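Local atomic coordinates of GphF (Archangium violaceum, PDB entry 6MBG), a protein that is a polyketide synthase dehydratase domain of double hot-dog fold from the gephyronic acid assembly line, which probably forms and rearranges olefins in the growing chain. Residues 10-15 against 24-29; 56-61 against 74-79; 152-157 against 210-215; 176-181 against 243-248. All coordinates share one frame; numbering follows the deposited sequence.

Contact 1 of 4, residues 10-15 against 24-29; sequences PLLGRR and RCFTGT
Arg15 and Phe26, the residues that bury most surface here, face each other across the beta hairpin made by strands 14-16 and 24-30. They form an antiparallel non-hydrogen-bonded pair, and Arg15 CD lies over one face of the Phe26 ring, 3.5 Å from its centroid. On the opposite face Leu12 CD1 stands almost over the centre, 3.8 Å from the centroid, so the ring is clamped between two aliphatic CH-pi contacts. Bends at chi2 (-74°) and chi3 (-49°) fold the Arg15 chain back along strand 24-30. There its NE donates to Cys25 O at 3.1 Å; the oxygen lies in the guanidinium plane, but the N-H meets it from above the carbonyl plane. Arg15 NH2 donates a hydrogen bond to a water that also accepts from Cys25 N, while Arg24 CB covers one guanidinium face. Next to this pair, Arg14 N to Thr27 O (3.1 Å) and Thr27 N to Arg14 O (2.9 Å) close a hydrogen-bonded pair. Leu12 also touches Leu97 and Ala60, tying the hairpin to strand 93-100 and helix 52-65. Arg15 thus works through its methylenes and N-H bonds to a backbone carbonyl and a water, with no carboxylate across the hairpin.

Contact 2 of 4, residues 56-61 against 74-79; sequences EMALAA and LIVEDV. With BU1 (1,4-butanediol), chain C.
With CG anti to its own carbonyl carbon (chi1 -68°), Leu59 swings CD2 from the side of its helix onto Val76. Val76 in turn has CG1 anti to its backbone N (chi1 -167°), which sets both methyls against Ala58 CB and CG2 also against Leu59. This is the hot-dog motif, a helix wrapped by a curved antiparallel sheet: helix 52-65 is the filling, and the axes of segments 56-61 and 74-77 come within 7.8 Å, at 131° between their N-to-C directions. The contact is wholly apolar and buried, with no hydrogen bond between the segments. Leu59 CD2 meets Val76 CG2 at 3.5 Å, tighter than usual for two methyls, and rests 3.9 Å from Leu74 CB. Ala58, whose short side chain points at the strand, lets the backbones approach and sets CB 3.7 Å from Val76 CG1. Leu74 CD1 lies 3.7 Å from Leu59 O. The apolar layer continues onto other strands: Ile232 of strand 224-234 touches both Leu59 and Val76, and Phe104 of strand 103-109 touches both Ala58 and Val76. Ile75 turns its side chain away from the helix, towards Arg231 and Ala129. Beyond Val76 the chain turns a corner at Asp78 and helps to line a pocket occupied by 1,4-butanediol. Asp78 OD1 comes within 3.1 Å of the diol carbon C4, and at the other end of the molecule the hydroxyl O5 donates a hydrogen bond to Val79 O, 3.1 Å away.

Contact 3 of 4, residues 152-157 against 210-215; sequences DAYYER and VFALIY. With BU1 (1,4-butanediol), chain D.
Tyr154 reaches from helix 151-158 to the last turn of helix 200-214, the central helix of the second hot-dog unit. Its CG is anti to the backbone N (chi1 173°), which carries the ring across to helix 200-214, and chi2 of 81° turns one face onto Ala212. Ala212 CB sits over that face, displaced toward the rim, 3.9 Å from the centroid and 24° off the ring normal: a CH-pi contact. The edge of the same ring meets Tyr215, with CE1 4.0 Å from Tyr215 CD2. Farther out, Tyr154 OH passes Phe211 CB at 3.8 Å, near the plane of the Phe211 ring, and is hydrogen-bonded to Gln208 one turn earlier in that helix. Phe211 and Tyr215, one helical turn apart, share nearly the same first torsion, with CG anti to the carbonyl carbon. Both rings are thereby carried past Tyr154 to a bound 1,4-butanediol, which they grip differently. Phe211 offers a face, with the hydroxyl O6 above its rim and CE2 3.3 Å from the diol carbon C4; Tyr215 presents its edge. Beside the aromatic cluster the extended chain of Arg157 carries NH1 to 3.7 Å from Tyr215 O, too long to count as a bond. No hydrogen bond joins the two segments, so the helices meet through aromatic and methyl surfaces beside the diol site. Phe224 is hydrogen-bonded to both Tyr215 OH and the diol, and Tyr215 OH itself donates to diol O6 at 2.9 Å.

Contact 4 of 4, residues 176-181 against 243-248; sequences GREAIG and RVHLRL. With BU1 (1,4-butanediol), chain B.
Glu178 OE2 is gripped side-on by two nitrogens of Arg247, NE at 2.9 Å and NH2 at 3.0 Å. Both come from the same face of the carboxylate, well above its plane, while the oxygen lies close to the plane of the guanidinium. The other carboxylate oxygen, OE1, accepts from His245 NE2 at 2.8 Å, nearly in the plane of the imidazole. Glu178 thus joins the salt bridge to a His-carboxylate hydrogen bond, and the carboxylate, held at both oxygens, has little freedom to rotate. His245 ND1 accepts from Arg265, which is consistent with a neutral imidazole protonated at NE2. Ile180 shares this face of the sheet: its CD1 packs 3.5 Å from His245 CD2. Beneath these side chains strands 178-184 and 241-248 run antiparallel. Ala179 with Leu246 and Gly181 with Val244 form hydrogen-bonded pairs, each closed by two N-H to O bonds. At the end of the register Leu248 N donates to Arg177 O, and a bend at chi3 (-57°) turns Arg177 NE back to Leu248 O at 3.1 Å. A water bridges Arg177 NH2 and the same Leu248 carbonyl. A bound 1,4-butanediol lies next to Gly176, its O6 making a weak hydrogen bond to Gly176 O. On the opposite face of the sheet from Glu178, Ala179 CB packs 4.0 Å from Leu246 CG; Leu246 and Leu248 also pack on Leu213 of helix 200-214, while strands 169-175 and 259-267 flank the pair.

How the contacts relate
Contacts 1 and 2 lie in the first hot-dog unit and contacts 3 and 4 in the second, as expected of a double hot-dog dehydratase. Each pair touches, its centres about 14 Å apart: Leu11 packs on Met57 of helix 52-65, and contacts 3 and 4 meet at Leu213. Between the units, centres stand 23 to 34 Å apart, and nearest atoms never come closer than about 14 Å. Contact 1 closes before contact 2 opens, and both precede the others, whereas the segments of contacts 3 and 4 alternate along the chain. The diol pocket at contact 3 also contains His41 and Leu50 of the first unit, consistent with an active site built from both halves.

Contact 1 of 4, residues 10-15 against 24-29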
# COMPACT_ATOMS: atom_id res chain seq x y z
N PRO A 10 11.08 8.48 3.90
CA PRO A 10 10.42 9.57 3.17
C PRO A 10 9.05 9.94 3.69
O PRO A 10 8.59 11.06 3.43
CB PRO A 10 10.34 9.02 1.74
CG PRO A 10 11.43 8.05 1.66
CD PRO A 10 11.53 7.41 3.01
N LEU A 11 8.36 9.05 4.37
CA LEU A 11 7.01 9.29 4.84
C LEU A 11 6.92 9.41 6.35
O LEU A 11 6.17 10.25 6.86
CB LEU A 11 6.09 8.16 4.39
CG LEU A 11 5.92 7.98 2.89
CD1 LEU A 11 5.20 6.64 2.60
CD2 LEU A 11 5.12 9.16 2.33
N LEU A 12 7.64 8.56 7.08
CA LEU A 12 7.60 8.57 8.54
C LEU A 12 8.24 9.82 9.11
O LEU A 12 7.81 10.32 10.16
CB LEU A 12 8.33 7.36 9.11
CG LEU A 12 7.58 6.08 9.45
CD1 LEU A 12 8.51 5.23 10.30
CD2 LEU A 12 6.27 6.36 10.15
N GLY A 13 9.32 10.28 8.51
CA GLY A 13 10.03 11.41 9.08
C GLY A 13 10.98 10.95 10.17
O GLY A 13 11.78 10.05 9.95
N ARG A 14 10.89 11.58 11.34
CA ARG A 14 11.83 11.38 12.44
C ARG A 14 11.07 11.21 13.75
O ARG A 14 9.93 11.65 13.89
CB ARG A 14 12.80 12.57 12.54
CG ARG A 14 12.18 13.79 13.21
CD ARG A 14 13.14 14.97 13.26
NE ARG A 14 14.51 14.56 13.56
CZ ARG A 14 15.53 15.40 13.69
NH1 ARG A 14 15.34 16.70 13.53
NH2 ARG A 14 16.74 14.94 13.98
N ARG A 15 11.73 10.60 14.74
CA ARG A 15 11.14 10.48 16.07
C ARG A 15 10.98 11.86 16.71
O ARG A 15 11.86 12.71 16.63
CB ARG A 15 12.01 9.59 16.97
CG ARG A 15 12.05 8.13 16.49
CD ARG A 15 10.74 7.40 16.77
NE ARG A 15 10.33 7.60 18.16
CZ ARG A 15 10.84 6.98 19.23
NH1 ARG A 15 11.82 6.07 19.14
NH2 ARG A 15 10.35 7.29 20.43
N ARG A 24 5.51 5.94 21.41
CA ARG A 24 6.60 6.36 20.54
C ARG A 24 6.04 6.94 19.25
O ARG A 24 5.13 6.37 18.65
CB ARG A 24 7.55 5.19 20.26
CG ARG A 24 8.29 4.77 21.56
CD ARG A 24 9.31 3.64 21.37
NE ARG A 24 8.63 2.36 21.11
CZ ARG A 24 9.23 1.25 20.69
NH1 ARG A 24 10.54 1.22 20.46
NH2 ARG A 24 8.51 0.15 20.49
N CYS A 25 6.58 8.09 18.83
CA CYS A 25 5.97 8.86 17.77
C CYS A 25 6.99 9.25 16.72
O CYS A 25 8.15 9.55 17.03
CB CYS A 25 5.30 10.11 18.38
SG CYS A 25 4.51 11.19 17.19
N PHE A 26 6.54 9.25 15.46
CA PHE A 26 7.26 9.79 14.31
C PHE A 26 6.43 10.90 13.71
O PHE A 26 5.20 10.79 13.63
CB PHE A 26 7.44 8.75 13.19
CG PHE A 26 8.21 7.53 13.58
CD1 PHE A 26 9.57 7.45 13.32
CD2 PHE A 26 7.57 6.45 14.16
CE1 PHE A 26 10.28 6.31 13.64
CE2 PHE A 26 8.27 5.32 14.50
CZ PHE A 26 9.63 5.24 14.24
N THR A 27 7.08 11.96 13.23
CA THR A 27 6.37 12.92 12.40
C THR A 27 7.25 13.35 11.24
O THR A 27 8.47 13.52 11.39
CB THR A 27 5.90 14.16 13.20
OG1 THR A 27 4.83 13.78 14.07
CG2 THR A 27 5.36 15.24 12.29
N GLY A 28 6.63 13.54 10.07
CA GLY A 28 7.32 14.08 8.92
C GLY A 28 6.40 15.01 8.16
O GLY A 28 5.21 15.08 8.42
N THR A 29 6.99 15.75 7.23
CA THR A 29 6.23 16.61 6.34
C THR A 29 6.27 16.01 4.94
O THR A 29 7.33 15.56 4.49
CB THR A 29 6.82 18.02 6.35
OG1 THR A 29 6.70 18.55 7.68
CG2 THR A 29 6.08 18.91 5.42
O HOH W 1 8.08 12.90 5.86
O HOH W 2 8.36 9.35 20.46

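Contact 2 of 4, residues 56-61 against 74-79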
# COMPACT_ATOMS: atom_id res chain seq x y z
N GLU A 56 2.96 1.26 4.14
CA GLU A 56 4.42 1.45 4.14
C GLU A 56 4.90 2.11 5.44
O GLU A 56 5.95 1.73 5.98
CB GLU A 56 4.85 2.29 2.94
CG GLU A 56 6.29 2.87 3.02
CD GLU A 56 7.37 1.79 3.09
OE1 GLU A 56 7.05 0.60 2.84
OE2 GLU A 56 8.56 2.12 3.38
N MET A 57 4.18 3.12 5.92
CA MET A 57 4.57 3.79 7.17
C MET A 57 4.57 2.81 8.33
O MET A 57 5.46 2.86 9.21
CB MET A 57 3.60 4.94 7.46
CG MET A 57 3.76 6.15 6.51
SD MET A 57 2.48 7.38 6.81
CE MET A 57 2.98 8.04 8.43
N ALA A 58 3.56 1.95 8.39
CA ALA A 58 3.50 0.95 9.47
C ALA A 58 4.65 -0.04 9.37
O ALA A 58 5.22 -0.44 10.40
CB ALA A 58 2.16 0.23 9.44
N LEU A 59 4.96 -0.52 8.16
CA LEU A 59 6.11 -1.41 8.01
C LEU A 59 7.40 -0.69 8.38
O LEU A 59 8.29 -1.27 9.01
CB LEU A 59 6.18 -1.95 6.58
CG LEU A 59 5.07 -2.91 6.14
CD1 LEU A 59 5.06 -2.97 4.59
CD2 LEU A 59 5.24 -4.33 6.72
N ALA A 60 7.53 0.56 7.97
CA ALA A 60 8.73 1.32 8.30
C ALA A 60 8.87 1.50 9.81
O ALA A 60 9.99 1.45 10.34
CB ALA A 60 8.70 2.68 7.58
N ALA A 61 7.74 1.68 10.51
CA ALA A 61 7.78 1.78 11.97
C ALA A 61 8.10 0.44 12.62
O ALA A 61 8.80 0.39 13.63
CB ALA A 61 6.45 2.32 12.48
N LEU A 74 8.79 -8.28 8.50
CA LEU A 74 8.02 -7.18 9.07
C LEU A 74 6.53 -7.46 8.86
O LEU A 74 6.12 -7.92 7.79
CB LEU A 74 8.39 -5.85 8.43
CG LEU A 74 9.86 -5.48 8.42
CD1 LEU A 74 10.06 -4.17 7.61
CD2 LEU A 74 10.31 -5.28 9.88
N ILE A 75 5.73 -7.18 9.88
CA ILE A 75 4.33 -7.58 9.89
C ILE A 75 3.47 -6.38 10.26
O ILE A 75 3.79 -5.65 11.21
CB ILE A 75 4.09 -8.75 10.86
CG1 ILE A 75 4.93 -9.96 10.45
CG2 ILE A 75 2.62 -9.10 10.91
CD1 ILE A 75 5.08 -10.98 11.51
N VAL A 76 2.39 -6.18 9.52
CA VAL A 76 1.32 -5.28 9.93
C VAL A 76 0.03 -6.09 9.92
O VAL A 76 -0.22 -6.86 8.99
CB VAL A 76 1.22 -4.03 9.04
CG1 VAL A 76 0.32 -2.98 9.68
CG2 VAL A 76 2.59 -3.43 8.82
N GLU A 77 -0.78 -5.91 10.96
CA GLU A 77 -1.98 -6.72 11.13
C GLU A 77 -3.17 -5.85 11.46
O GLU A 77 -3.02 -4.77 12.04
CB GLU A 77 -1.82 -7.74 12.26
CG GLU A 77 -1.14 -9.00 11.87
CD GLU A 77 -1.17 -9.99 13.00
OE1 GLU A 77 -0.91 -9.58 14.15
OE2 GLU A 77 -1.47 -11.18 12.74
N ASP A 78 -4.36 -6.35 11.11
CA ASP A 78 -5.62 -5.78 11.56
C ASP A 78 -5.71 -4.29 11.21
O ASP A 78 -6.03 -3.44 12.04
CB ASP A 78 -5.80 -6.04 13.07
CG ASP A 78 -7.12 -5.53 13.61
OD1 ASP A 78 -8.15 -5.63 12.92
OD2 ASP A 78 -7.13 -5.02 14.76
N VAL A 79 -5.44 -3.97 9.94
CA VAL A 79 -5.35 -2.59 9.49
C VAL A 79 -6.72 -2.09 9.05
O VAL A 79 -7.46 -2.79 8.33
CB VAL A 79 -4.33 -2.44 8.35
CG1 VAL A 79 -4.43 -1.05 7.72
CG2 VAL A 79 -2.96 -2.65 8.90
C1 BU1 C . -10.03 -4.98 8.01
C2 BU1 C . -9.29 -5.49 9.24
C3 BU1 C . -9.21 -7.02 9.20
C4 BU1 C . -8.75 -7.51 10.58
O5 BU1 C . -10.45 -3.65 8.22
O6 BU1 C . -8.51 -8.89 10.59

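Contact 3 of 4, residues 152-157 against 210-215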
# COMPACT_ATOMS: atom_id res chain seq x y z
N ASP A 152 -3.92 -1.95 -21.88
CA ASP A 152 -4.11 -0.63 -22.46
C ASP A 152 -5.53 -0.14 -22.20
O ASP A 152 -5.73 1.04 -21.88
CB ASP A 152 -3.77 -0.64 -23.95
CG ASP A 152 -4.25 -1.89 -24.66
OD1 ASP A 152 -4.73 -2.84 -24.01
OD2 ASP A 152 -4.12 -1.92 -25.91
N ALA A 153 -6.52 -1.05 -22.24
CA ALA A 153 -7.89 -0.66 -21.94
C ALA A 153 -8.05 -0.26 -20.48
O ALA A 153 -8.72 0.72 -20.15
CB ALA A 153 -8.84 -1.81 -22.29
N TYR A 154 -7.45 -1.03 -19.58
CA TYR A 154 -7.46 -0.68 -18.17
C TYR A 154 -6.85 0.70 -17.94
O TYR A 154 -7.43 1.54 -17.24
CB TYR A 154 -6.72 -1.76 -17.38
CG TYR A 154 -6.52 -1.40 -15.93
CD1 TYR A 154 -7.55 -1.57 -15.00
CD2 TYR A 154 -5.32 -0.86 -15.49
CE1 TYR A 154 -7.36 -1.19 -13.63
CE2 TYR A 154 -5.13 -0.50 -14.14
CZ TYR A 154 -6.15 -0.67 -13.23
OH TYR A 154 -5.96 -0.29 -11.91
N TYR A 155 -5.68 0.97 -18.53
CA TYR A 155 -5.01 2.24 -18.24
C TYR A 155 -5.80 3.41 -18.80
O TYR A 155 -5.85 4.49 -18.19
CB TYR A 155 -3.59 2.25 -18.83
CG TYR A 155 -2.59 1.48 -18.00
CD1 TYR A 155 -2.51 1.66 -16.64
CD2 TYR A 155 -1.74 0.55 -18.60
CE1 TYR A 155 -1.61 0.94 -15.88
CE2 TYR A 155 -0.82 -0.16 -17.87
CZ TYR A 155 -0.75 0.05 -16.49
OH TYR A 155 0.14 -0.66 -15.73
N GLU A 156 -6.44 3.23 -19.96
CA GLU A 156 -7.25 4.30 -20.53
C GLU A 156 -8.45 4.59 -19.63
O GLU A 156 -8.81 5.75 -19.42
CB GLU A 156 -7.69 3.94 -21.96
CG GLU A 156 -8.49 5.03 -22.64
CD GLU A 156 -7.63 6.20 -23.13
OE1 GLU A 156 -8.18 7.07 -23.85
OE2 GLU A 156 -6.42 6.26 -22.81
N ARG A 157 -9.07 3.54 -19.08
CA ARG A 157 -10.15 3.73 -18.12
C ARG A 157 -9.64 4.44 -16.87
O ARG A 157 -10.30 5.33 -16.34
CB ARG A 157 -10.78 2.40 -17.73
CG ARG A 157 -11.95 1.98 -18.59
CD ARG A 157 -12.29 0.51 -18.38
NE ARG A 157 -13.20 0.03 -19.42
CZ ARG A 157 -13.27 -1.22 -19.87
NH1 ARG A 157 -12.48 -2.16 -19.36
NH2 ARG A 157 -14.14 -1.53 -20.82
N VAL A 210 -5.59 -6.32 -8.91
CA VAL A 210 -6.90 -6.73 -8.43
C VAL A 210 -7.99 -5.91 -9.12
O VAL A 210 -9.00 -6.46 -9.58
CB VAL A 210 -7.01 -6.60 -6.90
CG1 VAL A 210 -8.38 -7.11 -6.44
CG2 VAL A 210 -5.89 -7.34 -6.18
N PHE A 211 -7.82 -4.57 -9.16
CA PHE A 211 -8.81 -3.71 -9.79
C PHE A 211 -9.02 -4.12 -11.24
O PHE A 211 -10.15 -4.13 -11.73
CB PHE A 211 -8.39 -2.22 -9.77
CG PHE A 211 -8.10 -1.67 -8.38
CD1 PHE A 211 -8.61 -2.27 -7.23
CD2 PHE A 211 -7.29 -0.55 -8.23
CE1 PHE A 211 -8.31 -1.76 -5.92
CE2 PHE A 211 -6.99 -0.03 -6.95
CZ PHE A 211 -7.51 -0.66 -5.80
N ALA A 212 -7.92 -4.43 -11.94
CA ALA A 212 -8.02 -4.74 -13.36
C ALA A 212 -8.80 -6.02 -13.59
O ALA A 212 -9.52 -6.14 -14.60
CB ALA A 212 -6.61 -4.84 -13.97
N LEU A 213 -8.66 -6.99 -12.68
CA LEU A 213 -9.52 -8.17 -12.72
C LEU A 213 -10.98 -7.79 -12.54
O LEU A 213 -11.85 -8.21 -13.30
CB LEU A 213 -9.06 -9.17 -11.64
CG LEU A 213 -9.56 -10.62 -11.68
CD1 LEU A 213 -9.17 -11.28 -12.97
CD2 LEU A 213 -9.00 -11.42 -10.53
N ILE A 214 -11.27 -6.95 -11.53
CA ILE A 214 -12.65 -6.57 -11.26
C ILE A 214 -13.24 -5.78 -12.43
O ILE A 214 -14.39 -6.00 -12.83
CB ILE A 214 -12.74 -5.76 -9.95
CG1 ILE A 214 -12.32 -6.63 -8.77
CG2 ILE A 214 -14.14 -5.19 -9.76
CD1 ILE A 214 -12.01 -5.77 -7.46
N TYR A 215 -12.46 -4.86 -13.01
CA TYR A 215 -12.98 -3.98 -14.04
C TYR A 215 -13.04 -4.66 -15.40
O TYR A 215 -13.50 -4.05 -16.36
CB TYR A 215 -12.14 -2.69 -14.10
CG TYR A 215 -12.23 -1.89 -12.81
CD1 TYR A 215 -13.40 -1.90 -12.04
CD2 TYR A 215 -11.16 -1.13 -12.35
CE1 TYR A 215 -13.49 -1.17 -10.84
CE2 TYR A 215 -11.24 -0.41 -11.13
CZ TYR A 215 -12.40 -0.44 -10.39
OH TYR A 215 -12.49 0.28 -9.21
C1 BU1 D . -7.07 3.44 -5.54
C2 BU1 D . -8.58 3.27 -5.77
C3 BU1 D . -9.01 3.55 -7.22
C4 BU1 D . -9.05 2.29 -8.12
O5 BU1 D . -6.60 2.50 -4.60
O6 BU1 D . -10.15 1.39 -8.01

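Contact 4 of 4, residues 176-181 against 243-248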
# COMPACT_ATOMS: atom_id res chain seq x y z
N GLY A 176 -10.32 -17.51 -13.96
CA GLY A 176 -11.34 -17.34 -12.93
C GLY A 176 -11.11 -16.06 -12.13
O GLY A 176 -10.90 -14.97 -12.68
N ARG A 177 -11.13 -16.20 -10.80
CA ARG A 177 -10.86 -15.10 -9.87
C ARG A 177 -9.41 -15.02 -9.46
O ARG A 177 -9.10 -14.34 -8.48
CB ARG A 177 -11.73 -15.23 -8.61
CG ARG A 177 -13.21 -15.05 -8.86
CD ARG A 177 -14.00 -14.89 -7.59
NE ARG A 177 -13.81 -16.01 -6.68
CZ ARG A 177 -14.56 -17.11 -6.68
NH1 ARG A 177 -15.55 -17.25 -7.55
NH2 ARG A 177 -14.32 -18.08 -5.81
N GLU A 178 -8.50 -15.71 -10.15
CA GLU A 178 -7.08 -15.60 -9.87
C GLU A 178 -6.38 -14.89 -11.03
O GLU A 178 -6.85 -14.92 -12.17
CB GLU A 178 -6.44 -16.97 -9.63
CG GLU A 178 -7.08 -17.70 -8.46
CD GLU A 178 -6.32 -18.96 -8.03
OE1 GLU A 178 -5.13 -19.11 -8.36
OE2 GLU A 178 -6.95 -19.82 -7.37
N ALA A 179 -5.26 -14.25 -10.72
CA ALA A 179 -4.46 -13.63 -11.76
C ALA A 179 -2.99 -13.60 -11.35
O ALA A 179 -2.66 -13.66 -10.16
CB ALA A 179 -4.95 -12.21 -12.07
N ILE A 180 -2.10 -13.53 -12.35
CA ILE A 180 -0.69 -13.23 -12.13
C ILE A 180 -0.35 -11.92 -12.83
O ILE A 180 -0.56 -11.80 -14.04
CB ILE A 180 0.24 -14.33 -12.64
CG1 ILE A 180 -0.14 -15.70 -12.08
CG2 ILE A 180 1.71 -13.94 -12.36
CD1 ILE A 180 0.18 -15.89 -10.66
N GLY A 181 0.20 -10.98 -12.08
CA GLY A 181 0.65 -9.70 -12.62
C GLY A 181 2.17 -9.58 -12.56
O GLY A 181 2.81 -10.20 -11.72
N ARG A 243 6.48 -10.36 -9.52
CA ARG A 243 5.27 -10.99 -10.05
C ARG A 243 4.33 -11.25 -8.88
O ARG A 243 4.78 -11.66 -7.80
CB ARG A 243 5.61 -12.27 -10.81
CG ARG A 243 6.35 -11.99 -12.12
CD ARG A 243 6.53 -13.25 -12.93
NE ARG A 243 7.39 -13.07 -14.10
CZ ARG A 243 8.70 -13.23 -14.09
NH1 ARG A 243 9.32 -13.55 -12.95
NH2 ARG A 243 9.40 -13.05 -15.20
N VAL A 244 3.05 -10.94 -9.05
CA VAL A 244 2.09 -11.04 -7.96
C VAL A 244 1.00 -12.03 -8.35
O VAL A 244 0.47 -11.96 -9.46
CB VAL A 244 1.52 -9.66 -7.57
CG1 VAL A 244 1.01 -8.89 -8.77
CG2 VAL A 244 0.46 -9.78 -6.47
N HIS A 245 0.74 -13.00 -7.46
CA HIS A 245 -0.41 -13.90 -7.58
C HIS A 245 -1.51 -13.36 -6.68
O HIS A 245 -1.28 -13.14 -5.49
CB HIS A 245 -0.04 -15.31 -7.13
CG HIS A 245 -1.19 -16.28 -7.18
ND1 HIS A 245 -1.39 -17.25 -6.22
CD2 HIS A 245 -2.17 -16.45 -8.09
CE1 HIS A 245 -2.45 -17.98 -6.54
NE2 HIS A 245 -2.95 -17.50 -7.67
N LEU A 246 -2.70 -13.18 -7.22
CA LEU A 246 -3.81 -12.67 -6.44
C LEU A 246 -5.02 -13.58 -6.61
O LEU A 246 -5.17 -14.27 -7.62
CB LEU A 246 -4.17 -11.22 -6.83
CG LEU A 246 -4.64 -11.07 -8.29
CD1 LEU A 246 -6.16 -11.06 -8.35
CD2 LEU A 246 -4.10 -9.81 -8.92
N ARG A 247 -5.89 -13.56 -5.60
CA ARG A 247 -7.12 -14.33 -5.63
C ARG A 247 -8.22 -13.51 -4.98
O ARG A 247 -8.12 -13.15 -3.81
CB ARG A 247 -6.96 -15.67 -4.89
CG ARG A 247 -8.25 -16.49 -4.83
CD ARG A 247 -8.07 -17.78 -4.01
NE ARG A 247 -7.20 -18.74 -4.69
CZ ARG A 247 -6.35 -19.56 -4.07
NH1 ARG A 247 -6.24 -19.55 -2.75
NH2 ARG A 247 -5.60 -20.39 -4.79
N LEU A 248 -9.29 -13.26 -5.74
CA LEU A 248 -10.48 -12.62 -5.20
C LEU A 248 -11.34 -13.65 -4.49
O LEU A 248 -11.58 -14.75 -5.01
CB LEU A 248 -11.28 -11.95 -6.31
CG LEU A 248 -10.86 -10.59 -6.83
CD1 LEU A 248 -11.46 -10.36 -8.20
CD2 LEU A 248 -11.32 -9.50 -5.85
C1 BU1 B . -16.05 -9.38 -10.82
C2 BU1 B . -15.17 -10.48 -10.23
C3 BU1 B . -14.06 -10.82 -11.22
C4 BU1 B . -14.18 -12.27 -11.69
O5 BU1 B . -16.67 -8.66 -9.80
O6 BU1 B . -12.92 -12.71 -12.13
O HOH W 3 -12.08 -17.40 -4.03